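Local coordinates for protein glutathione S-transferase (Natrialba magadii ATCC 43099, PDB 6GZF) that probably acts as a glutathione transferase of the Xi class, a group linked to glutathionyl-hydroquinone reductase activity, in a haloalkaliphilic archaeon, at residues A[190-195]-A[244-249]; A[255-260]-A[299-304]. One frame throughout, in Å; residues are numbered along the deposited sequence.

Interaction 1. Residues A[190-195]-A[244-249]; sequences PINNGV and FTTLVR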
loop_
_atom_site.group_PDB
_atom_site.type_symbol
_atom_site.label_atom_id
_atom_site.label_comp_id
_atom_site.label_asym_id
_atom_site.label_seq_id
_atom_site.Cartn_x
_atom_site.Cartn_y
_atom_site.Cartn_z
ATOM N N PRO A 190 8.135 6.599 -17.217
ATOM C CA PRO A 190 8.483 6.144 -15.865
ATOM C C PRO A 190 7.565 6.673 -14.764
ATOM O O PRO A 190 7.470 6.041 -13.713
ATOM C CB PRO A 190 9.903 6.683 -15.675
ATOM C CG PRO A 190 9.947 7.895 -16.523
ATOM C CD PRO A 190 9.129 7.559 -17.733
ATOM N N ILE A 191 6.902 7.803 -14.994
ATOM C CA ILE A 191 6.105 8.429 -13.943
ATOM C C ILE A 191 4.602 8.394 -14.221
ATOM O O ILE A 191 3.837 7.865 -13.416
ATOM C CB ILE A 191 6.538 9.889 -13.714
ATOM C CG1 ILE A 191 7.961 9.936 -13.155
ATOM C CG2 ILE A 191 5.582 10.586 -12.763
ATOM C CD1 ILE A 191 8.558 11.326 -13.114
ATOM N N ASN A 192 4.182 8.958 -15.350
ATOM C CA ASN A 192 2.760 9.014 -15.687
ATOM C C ASN A 192 2.147 7.629 -15.892
ATOM O O ASN A 192 1.102 7.317 -15.322
ATOM C CB ASN A 192 2.540 9.869 -16.937
ATOM C CG ASN A 192 2.823 11.339 -16.693
ATOM O OD1 ASN A 192 2.786 11.811 -15.556
ATOM N ND2 ASN A 192 3.100 12.074 -17.764
ATOM N N ASN A 193 2.800 6.805 -16.705
ATOM C CA ASN A 193 2.329 5.445 -16.950
ATOM C C ASN A 193 2.963 4.433 -16.003
ATOM O O ASN A 193 2.447 3.328 -15.829
ATOM C CB ASN A 193 2.608 5.035 -18.398
ATOM C CG ASN A 193 1.496 5.438 -19.344
ATOM O OD1 ASN A 193 0.326 5.478 -18.963
ATOM N ND2 ASN A 193 1.854 5.730 -20.589
ATOM N N GLY A 194 4.079 4.820 -15.394
ATOM C CA GLY A 194 4.840 3.928 -14.539
ATOM C C GLY A 194 4.076 3.387 -13.347
ATOM O O GLY A 194 4.205 2.213 -13.001
ATOM N N VAL A 195 3.277 4.243 -12.718
ATOM C CA VAL A 195 2.519 3.851 -11.534
ATOM C C VAL A 195 1.456 2.801 -11.859
ATOM O O VAL A 195 1.195 1.907 -11.055
ATOM C CB VAL A 195 1.847 5.070 -10.866
ATOM C CG1 VAL A 195 2.873 5.881 -10.092
ATOM C CG2 VAL A 195 1.151 5.938 -11.903
ATOM N N PHE A 244 2.000 17.114 -12.108
ATOM C CA PHE A 244 1.138 17.409 -10.967
ATOM C C PHE A 244 0.017 16.391 -10.767
ATOM O O PHE A 244 -0.252 15.973 -9.643
ATOM C CB PHE A 244 0.538 18.810 -11.116
ATOM C CG PHE A 244 -0.583 19.099 -10.158
ATOM C CD1 PHE A 244 -0.318 19.433 -8.840
ATOM C CD2 PHE A 244 -1.901 19.052 -10.579
ATOM C CE1 PHE A 244 -1.348 19.701 -7.959
ATOM C CE2 PHE A 244 -2.935 19.319 -9.703
ATOM C CZ PHE A 244 -2.658 19.644 -8.393
ATOM N N THR A 245 -0.635 15.996 -11.856
ATOM C CA THR A 245 -1.786 15.102 -11.770
ATOM C C THR A 245 -1.392 13.698 -11.315
ATOM O O THR A 245 -2.235 12.932 -10.850
ATOM C CB THR A 245 -2.523 15.008 -13.115
ATOM O OG1 THR A 245 -1.597 14.646 -14.147
ATOM C CG2 THR A 245 -3.159 16.344 -13.463
ATOM N N THR A 246 -0.113 13.366 -11.454
ATOM C CA THR A 246 0.402 12.100 -10.950
ATOM C C THR A 246 0.778 12.236 -9.479
ATOM O O THR A 246 0.351 11.441 -8.641
ATOM C CB THR A 246 1.630 11.621 -11.746
ATOM O OG1 THR A 246 1.261 11.398 -13.113
ATOM C CG2 THR A 246 2.176 10.329 -11.157
ATOM N N LEU A 247 1.578 13.256 -9.178
ATOM C CA LEU A 247 2.050 13.514 -7.822
ATOM C C LEU A 247 0.910 13.700 -6.825
ATOM O O LEU A 247 0.984 13.224 -5.693
ATOM C CB LEU A 247 2.949 14.752 -7.802
ATOM C CG LEU A 247 4.462 14.529 -7.803
ATOM C CD1 LEU A 247 4.891 13.693 -8.997
ATOM C CD2 LEU A 247 5.193 15.863 -7.788
ATOM N N VAL A 248 -0.144 14.388 -7.256
ATOM C CA VAL A 248 -1.267 14.708 -6.381
ATOM C C VAL A 248 -2.020 13.446 -5.951
ATOM O O VAL A 248 -2.742 13.453 -4.954
ATOM C CB VAL A 248 -2.247 15.695 -7.068
ATOM C CG1 VAL A 248 -3.082 14.982 -8.122
ATOM C CG2 VAL A 248 -3.142 16.373 -6.040
ATOM N N ARG A 249 -1.830 12.361 -6.693
ATOM C CA ARG A 249 -2.523 11.108 -6.411
ATOM C C ARG A 249 -1.594 10.043 -5.835
ATOM O O ARG A 249 -2.023 8.924 -5.554
ATOM C CB ARG A 249 -3.182 10.571 -7.683
ATOM C CG ARG A 249 -4.335 11.410 -8.192
ATOM C CD ARG A 249 -4.836 10.900 -9.532
ATOM N NE ARG A 249 -6.130 11.476 -9.882
ATOM C CZ ARG A 249 -6.290 12.673 -10.437
ATOM N NH1 ARG A 249 -5.234 13.430 -10.705
ATOM N NH2 ARG A 249 -7.506 13.116 -10.720
HETATM O O HOH W 1 0.077 8.930 -13.404
#
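T246 faces I191 and N192 and carries most of this small, buried contact, its two side-chain branches doing different work. The methyl branch makes the packed half: with CG2 anti to the backbone N (OG1 beside it, chi1 -62°), T246 CG2 lies 3.8 Å from I191 CG2, and the two side chains pass at a slant. The same methyl rests 3.7 Å from the I191 carbonyl O. The other branch meets the looser, hydrated half. A water donates to T246 OG1 at 2.8 Å and to N192 O at 2.7 Å, so the N192 carbonyl O is joined to the threonine hydroxyl through one bound water. A valine in place of T246 would probably leave that water with N192 O but without its second acceptor. One turn on, R249 folds back and donates from NH1 to T245 O (3.0 Å, 153°), meeting a lone pair in the carbonyl plane; NH1 also bonds H68 on helix 65-77. The T246 side chain touches Y254, predicted to lower the pKa of the active-site cysteine. This packing of helix 177-192 against helix 238-247 is part of the all-helical C-terminal domain of glutathione transferases, here beside the predicted catalytic pocket.

Interaction 2. Residues A[255-260]-A[299-304]; sequences HTHFMC and TTHPDV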
loop_
_atom_site.group_PDB
_atom_site.type_symbol
_atom_site.label_atom_id
_atom_site.label_comp_id
_atom_site.label_asym_id
_atom_site.label_seq_id
_atom_site.Cartn_x
_atom_site.Cartn_y
_atom_site.Cartn_z
ATOM N N HIS A 255 0.909 5.015 -3.893
ATOM C CA HIS A 255 1.848 4.485 -2.911
ATOM C C HIS A 255 1.362 3.177 -2.286
ATOM O O HIS A 255 2.138 2.238 -2.108
ATOM C CB HIS A 255 2.094 5.530 -1.821
ATOM C CG HIS A 255 3.173 5.160 -0.852
ATOM N ND1 HIS A 255 3.014 4.180 0.102
ATOM C CD2 HIS A 255 4.424 5.648 -0.685
ATOM C CE1 HIS A 255 4.120 4.077 0.815
ATOM N NE2 HIS A 255 4.994 4.957 0.356
ATOM N N THR A 256 0.075 3.120 -1.961
ATOM C CA THR A 256 -0.490 1.966 -1.270
ATOM C C THR A 256 -1.248 1.035 -2.207
ATOM O O THR A 256 -0.951 -0.158 -2.285
ATOM C CB THR A 256 -1.439 2.405 -0.142
ATOM O OG1 THR A 256 -0.700 3.122 0.853
ATOM C CG2 THR A 256 -2.100 1.196 0.498
ATOM N N HIS A 257 -2.231 1.589 -2.910
ATOM C CA HIS A 257 -3.091 0.802 -3.788
ATOM C C HIS A 257 -2.311 0.160 -4.932
ATOM O O HIS A 257 -2.552 -0.994 -5.286
ATOM C CB HIS A 257 -4.217 1.674 -4.347
ATOM C CG HIS A 257 -5.161 0.940 -5.246
ATOM N ND1 HIS A 257 -5.852 -0.184 -4.842
ATOM C CD2 HIS A 257 -5.531 1.166 -6.529
ATOM C CE1 HIS A 257 -6.604 -0.617 -5.836
ATOM N NE2 HIS A 257 -6.429 0.185 -6.872
ATOM N N PHE A 258 -1.377 0.911 -5.506
ATOM C CA PHE A 258 -0.559 0.403 -6.602
ATOM C C PHE A 258 0.802 -0.082 -6.109
ATOM O O PHE A 258 1.665 -0.447 -6.908
ATOM C CB PHE A 258 -0.376 1.475 -7.680
ATOM C CG PHE A 258 -1.534 1.579 -8.633
ATOM C CD1 PHE A 258 -2.570 0.663 -8.589
ATOM C CD2 PHE A 258 -1.581 2.590 -9.579
ATOM C CE1 PHE A 258 -3.632 0.755 -9.467
ATOM C CE2 PHE A 258 -2.642 2.687 -10.458
ATOM C CZ PHE A 258 -3.668 1.768 -10.402
ATOM N N MET A 259 0.980 -0.069 -4.790
ATOM C CA MET A 259 2.178 -0.600 -4.143
ATOM C C MET A 259 3.477 0.057 -4.613
ATOM O O MET A 259 4.518 -0.595 -4.685
ATOM C CB MET A 259 2.259 -2.115 -4.352
ATOM C CG MET A 259 1.714 -2.924 -3.187
ATOM S SD MET A 259 1.505 -4.676 -3.554
ATOM C CE MET A 259 -0.160 -4.683 -4.212
ATOM N N CYS A 260 3.414 1.347 -4.928
ATOM C CA CYS A 260 4.617 2.120 -5.212
ATOM C C CYS A 260 5.136 2.713 -3.907
ATOM O O CYS A 260 5.089 3.924 -3.701
ATOM C CB CYS A 260 4.329 3.223 -6.233
ATOM S SG CYS A 260 3.720 2.620 -7.825
ATOM N N THR A 299 -12.225 1.182 -5.111
ATOM C CA THR A 299 -13.453 0.390 -5.235
ATOM C C THR A 299 -13.787 -0.041 -6.667
ATOM O O THR A 299 -14.741 -0.788 -6.880
ATOM C CB THR A 299 -14.674 1.153 -4.676
ATOM O OG1 THR A 299 -15.062 2.184 -5.592
ATOM C CG2 THR A 299 -14.360 1.764 -3.319
ATOM N N THR A 300 -13.010 0.421 -7.642
ATOM C CA THR A 300 -13.289 0.118 -9.046
ATOM C C THR A 300 -12.343 -0.980 -9.550
ATOM O O THR A 300 -12.584 -1.603 -10.585
ATOM C CB THR A 300 -13.199 1.419 -9.913
ATOM O OG1 THR A 300 -14.460 2.099 -9.879
ATOM C CG2 THR A 300 -12.828 1.154 -11.367
ATOM N N HIS A 301 -11.293 -1.254 -8.780
ATOM C CA HIS A 301 -10.320 -2.284 -9.142
ATOM C C HIS A 301 -10.448 -3.536 -8.268
ATOM O O HIS A 301 -9.820 -3.621 -7.214
ATOM C CB HIS A 301 -8.898 -1.729 -9.037
ATOM C CG HIS A 301 -8.642 -0.543 -9.917
ATOM N ND1 HIS A 301 -7.494 0.211 -9.829
ATOM C CD2 HIS A 301 -9.389 0.015 -10.898
ATOM C CE1 HIS A 301 -7.542 1.187 -10.722
ATOM N NE2 HIS A 301 -8.681 1.088 -11.383
ATOM N N PRO A 302 -11.255 -4.517 -8.711
ATOM C CA PRO A 302 -11.487 -5.739 -7.930
ATOM C C PRO A 302 -10.255 -6.639 -7.815
ATOM O O PRO A 302 -10.035 -7.230 -6.761
ATOM C CB PRO A 302 -12.596 -6.453 -8.716
ATOM C CG PRO A 302 -13.217 -5.394 -9.566
ATOM C CD PRO A 302 -12.082 -4.492 -9.927
ATOM N N ASP A 303 -9.469 -6.743 -8.882
ATOM C CA ASP A 303 -8.320 -7.644 -8.886
ATOM C C ASP A 303 -7.085 -7.024 -8.236
ATOM O O ASP A 303 -6.039 -7.666 -8.138
ATOM C CB ASP A 303 -7.987 -8.081 -10.312
ATOM C CG ASP A 303 -8.725 -9.341 -10.723
ATOM O OD1 ASP A 303 -9.850 -9.563 -10.228
ATOM O OD2 ASP A 303 -8.176 -10.111 -11.541
ATOM N N VAL A 304 -7.207 -5.777 -7.799
ATOM C CA VAL A 304 -6.120 -5.110 -7.090
ATOM C C VAL A 304 -6.494 -4.941 -5.621
ATOM O O VAL A 304 -5.641 -5.001 -4.735
ATOM C CB VAL A 304 -5.796 -3.736 -7.706
ATOM C CG1 VAL A 304 -4.525 -3.165 -7.094
ATOM C CG2 VAL A 304 -5.654 -3.854 -9.214
#
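An aromatic cluster of H257, F258 and H301 joins two irregular segments of the C-terminal domain, one following helix 250-254 and the other following helix 290-299. Its polar link is a nearly straight hydrogen bond between H257 NE2 and H301 ND1 (3.1 Å, 167°), in which either imidazole could be the donor. With CG anti to the backbone N (chi1 -179°), the H257 ring extends to H301. The two imidazoles meet rim to rim with centroids 5.3 Å apart: H301 ND1 arrives at the edge of the H257 ring, near its plane. F258 adds a second edge contact, with its CE1 3.9 Å from H301 ND1 and its CZ 3.9 Å from H301 CE1. These two rings are almost coplanar, their planes only 3° apart, so they abut by their rims and do not stack. V304 covers one face of the H257 ring instead: its CG1 makes a CH-pi contact 3.9 Å from the H257 centroid, and it also lies 3.4 Å from the H257 carbonyl O. One imidazole is thus fixed at its edge by a hydrogen bond and over a face by a methyl. H301 is further stacked on H5 of the N-terminal histidine tag, while T256 OG1 bonds N261 ND2 of the second subunit. F258 packs edge-to-face on Y196 of helix 194-199, the predicted proton donor/acceptor, and both H257 and F258 touch Y297 of helix 290-299, which places the cluster between these two helices, close to the subunit interface.

Overall arrangement
Along the chain, helix 177-192 runs into residues 190-195, and interaction 1 closes the excursion through helices 194-199 and 204-224 by bringing helix 238-247 back against it. Helix 250-254 follows at once, and interaction 2 then opens at 255-260; it closes a second, shorter excursion, through helices 271-279 and 290-299, at 299-304. The two loops are in series, neither nested nor crossed, and both lie in the C-terminal domain. Their centres are about 14 Å apart, yet they touch where V195 packs on F258 and C260. Together they tie the helical core to the chain's later helices, both contacts lying close to Y196 and Y254.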